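Local coordinates for protein putative marr-family transcriptional repressor (Streptomyces coelicolor, PDB 3ZPL) that binds DNA through a winged-helix motif and probably acts as a MarR-family regulator of transcription, at residues Ser87-Ser90 against His91-Arg95. Residues are numbered along the deposited sequence; the frame is centred on the assembly and turned at random.
Sequences SRLS and HAVAR. With nucleotides of chain D; nucleotides of chain C.
Phosphate oxygen OP1 of DC13 of chain D is gripped twice by one residue: Arg88 donates hydrogen bonds to it from NH2 (2.6 Å) and NE (3.0 Å). The oxygen sits at the edge of the guanidinium, in its plane, while sugar atom C3' of the same nucleotide lies over one face. With CG anti to the backbone N (chi1 -177°) and the chain extended as far as NE, the arginine spans the distance from helix to DNA backbone. Replaced by alanine, this position would probably leave the phosphate oxygen without its two N-H donors and their positive charge. Ser90, small enough to let the other strand come close, sets OG 2.7 Å from OP2 of DT6 of chain C, and the carbonyl O of Arg86 is a second acceptor for the same hydroxyl. His91 enters the major groove, where its flat ring can bring a polar NE2 to the base edges; NE2 hydrogen-bonds to O6 of a guanine and lies 3.3 Å from O4 of DT14 of chain D, while Ser87 OG bonds to N4 of a cytosine. Behind these polar groups the helix is regular: His91 N meets Ser87 O almost straight (N-H...O 178°), and the i to i+4 bonds continue through Ala92, Val93, Ala94 and Arg95. On the buried side Leu89 and Val93 point the same way, CD1 to CG2 3.6 Å; these branched apolar residues rest on helix 75-82, with Leu89 also on Leu61 and Val93 on Val102. One side packed into the core and another reading bases and phosphates mark helix 86-98 as the recognition helix of a winged helix-turn-helix.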
loop_
_atom_site.group_PDB
_atom_site.type_symbol
_atom_site.label_atom_id
_atom_site.label_comp_id
_atom_site.label_asym_id
_atom_site.label_seq_id
_atom_site.Cartn_x
_atom_site.Cartn_y
_atom_site.Cartn_z
ATOM N N SER A 87 -16.763 -6.268 -2.640
ATOM C CA SER A 87 -16.482 -7.691 -2.505
ATOM C C SER A 87 -15.569 -7.888 -1.340
ATOM O O SER A 87 -15.867 -8.645 -0.403
ATOM C CB SER A 87 -15.774 -8.172 -3.748
ATOM O OG SER A 87 -16.453 -9.271 -4.271
ATOM N N ARG A 88 -14.464 -7.157 -1.376
ATOM C CA ARG A 88 -13.529 -7.162 -0.292
ATOM C C ARG A 88 -14.228 -6.758 0.994
ATOM O O ARG A 88 -13.974 -7.344 2.046
ATOM C CB ARG A 88 -12.407 -6.188 -0.589
ATOM C CG ARG A 88 -11.327 -6.166 0.469
ATOM C CD ARG A 88 -10.374 -5.048 0.134
ATOM N NE ARG A 88 -9.127 -5.139 0.879
ATOM C CZ ARG A 88 -8.068 -4.401 0.593
ATOM N NH1 ARG A 88 -8.117 -3.538 -0.413
ATOM N NH2 ARG A 88 -6.959 -4.511 1.309
ATOM N N LEU A 89 -15.105 -5.762 0.920
ATOM C CA LEU A 89 -15.824 -5.316 2.108
ATOM C C LEU A 89 -16.734 -6.398 2.700
ATOM O O LEU A 89 -16.766 -6.560 3.922
ATOM C CB LEU A 89 -16.653 -4.073 1.812
ATOM C CG LEU A 89 -17.432 -3.539 3.017
ATOM C CD1 LEU A 89 -16.542 -3.264 4.215
ATOM C CD2 LEU A 89 -18.127 -2.262 2.603
ATOM N N SER A 90 -17.468 -7.118 1.846
ATOM C CA SER A 90 -18.348 -8.178 2.320
ATOM C C SER A 90 -17.536 -9.210 3.051
ATOM O O SER A 90 -17.844 -9.562 4.186
ATOM C CB SER A 90 -19.085 -8.856 1.182
ATOM O OG SER A 90 -19.884 -7.921 0.498
ATOM N N HIS A 91 -16.461 -9.665 2.427
ATOM C CA HIS A 91 -15.596 -10.650 3.065
ATOM C C HIS A 91 -15.054 -10.109 4.401
ATOM O O HIS A 91 -15.084 -10.819 5.397
ATOM C CB HIS A 91 -14.433 -11.066 2.147
ATOM C CG HIS A 91 -14.845 -11.969 1.024
ATOM N ND1 HIS A 91 -15.581 -13.119 1.228
ATOM C CD2 HIS A 91 -14.616 -11.897 -0.305
ATOM C CE1 HIS A 91 -15.784 -13.716 0.069
ATOM N NE2 HIS A 91 -15.210 -12.993 -0.877
ATOM N N ALA A 92 -14.608 -8.860 4.420
ATOM C CA ALA A 92 -14.052 -8.274 5.627
ATOM C C ALA A 92 -15.072 -8.194 6.749
ATOM O O ALA A 92 -14.751 -8.501 7.907
ATOM C CB ALA A 92 -13.504 -6.890 5.337
ATOM N N VAL A 93 -16.300 -7.801 6.421
ATOM C CA VAL A 93 -17.361 -7.726 7.429
ATOM C C VAL A 93 -17.875 -9.123 7.894
ATOM O O VAL A 93 -18.325 -9.260 9.033
ATOM C CB VAL A 93 -18.506 -6.829 6.953
ATOM C CG1 VAL A 93 -19.654 -6.836 7.948
ATOM C CG2 VAL A 93 -17.989 -5.416 6.758
ATOM N N ALA A 94 -17.783 -10.157 7.045
ATOM C CA ALA A 94 -18.076 -11.517 7.506
ATOM C C ALA A 94 -17.101 -11.892 8.595
ATOM O O ALA A 94 -17.474 -12.503 9.610
ATOM C CB ALA A 94 -17.978 -12.515 6.370
ATOM N N ARG A 95 -15.851 -11.488 8.404
ATOM C CA ARG A 95 -14.775 -11.836 9.317
ATOM C C ARG A 95 -14.905 -11.036 10.631
ATOM O O ARG A 95 -14.687 -11.587 11.707
ATOM C CB ARG A 95 -13.412 -11.597 8.639
ATOM C CG ARG A 95 -12.193 -12.152 9.365
ATOM C CD ARG A 95 -11.633 -11.153 10.387
ATOM N NE ARG A 95 -10.171 -11.219 10.569
ATOM C CZ ARG A 95 -9.503 -10.612 11.555
ATOM N NH1 ARG A 95 -10.145 -9.904 12.484
ATOM N NH2 ARG A 95 -8.180 -10.732 11.641
ATOM P P DC D 13 -8.063 -7.961 2.700
ATOM O OP1 DC D 13 -7.404 -6.630 2.754
ATOM O OP2 DC D 13 -9.468 -8.102 3.136
ATOM O "O5'" DC D 13 -7.815 -8.474 1.211
ATOM C "C5'" DC D 13 -6.549 -8.187 0.561
ATOM C "C4'" DC D 13 -6.620 -8.562 -0.898
ATOM O "O4'" DC D 13 -6.984 -9.963 -0.991
ATOM C "C3'" DC D 13 -7.691 -7.786 -1.671
ATOM O "O3'" DC D 13 -7.160 -7.230 -2.884
ATOM C "C2'" DC D 13 -8.808 -8.806 -1.853
ATOM C "C1'" DC D 13 -8.051 -10.118 -1.910
ATOM N N1 DC D 13 -8.810 -11.327 -1.532
ATOM C C2 DC D 13 -8.699 -12.467 -2.332
ATOM O O2 DC D 13 -7.977 -12.425 -3.331
ATOM N N3 DC D 13 -9.399 -13.577 -2.008
ATOM C C4 DC D 13 -10.161 -13.588 -0.913
ATOM N N4 DC D 13 -10.817 -14.715 -0.616
ATOM C C5 DC D 13 -10.271 -12.449 -0.060
ATOM C C6 DC D 13 -9.599 -11.344 -0.415
ATOM P P DT C 6 -23.256 -7.768 2.230
ATOM O OP1 DT C 6 -23.598 -8.032 3.650
ATOM O OP2 DT C 6 -21.988 -7.073 1.919
ATOM O "O5'" DT C 6 -23.279 -9.144 1.430
ATOM C "C5'" DT C 6 -24.458 -9.946 1.404
ATOM C "C4'" DT C 6 -24.225 -11.167 0.547
ATOM O "O4'" DT C 6 -23.905 -10.791 -0.811
ATOM C "C3'" DT C 6 -23.082 -12.064 1.026
ATOM O "O3'" DT C 6 -23.651 -13.339 1.328
ATOM C "C2'" DT C 6 -22.090 -12.058 -0.125
ATOM C "C1'" DT C 6 -22.949 -11.690 -1.323
ATOM N N1 DT C 6 -22.236 -11.003 -2.419
ATOM C C2 DT C 6 -22.073 -11.650 -3.625
ATOM O O2 DT C 6 -22.505 -12.770 -3.847
ATOM N N3 DT C 6 -21.389 -10.928 -4.574
ATOM C C4 DT C 6 -20.859 -9.658 -4.433
ATOM O O4 DT C 6 -20.252 -9.143 -5.365
ATOM C C5 DT C 6 -21.053 -9.049 -3.137
ATOM C C7 DT C 6 -20.512 -7.677 -2.890
ATOM C C6 DT C 6 -21.727 -9.741 -2.212
ATOM P P DT D 14 -8.129 -6.370 -3.877
ATOM O OP1 DT D 14 -7.367 -5.193 -4.371
ATOM O OP2 DT D 14 -9.458 -6.159 -3.228
ATOM O "O5'" DT D 14 -8.371 -7.384 -5.081
ATOM C "C5'" DT D 14 -7.251 -8.029 -5.711
ATOM C "C4'" DT D 14 -7.735 -8.961 -6.794
ATOM O "O4'" DT D 14 -8.356 -10.115 -6.192
ATOM C "C3'" DT D 14 -8.772 -8.360 -7.746
ATOM O "O3'" DT D 14 -8.330 -8.590 -9.085
ATOM C "C2'" DT D 14 -10.067 -9.083 -7.411
ATOM C "C1'" DT D 14 -9.592 -10.399 -6.835
ATOM N N1 DT D 14 -10.468 -11.018 -5.827
ATOM C C2 DT D 14 -10.752 -12.357 -5.947
ATOM O O2 DT D 14 -10.363 -13.040 -6.881
ATOM N N3 DT D 14 -11.523 -12.870 -4.934
ATOM C C4 DT D 14 -11.964 -12.208 -3.804
ATOM O O4 DT D 14 -12.603 -12.814 -2.948
ATOM C C5 DT D 14 -11.606 -10.811 -3.729
ATOM C C7 DT D 14 -12.046 -10.008 -2.544
ATOM C C6 DT D 14 -10.874 -10.297 -4.726
#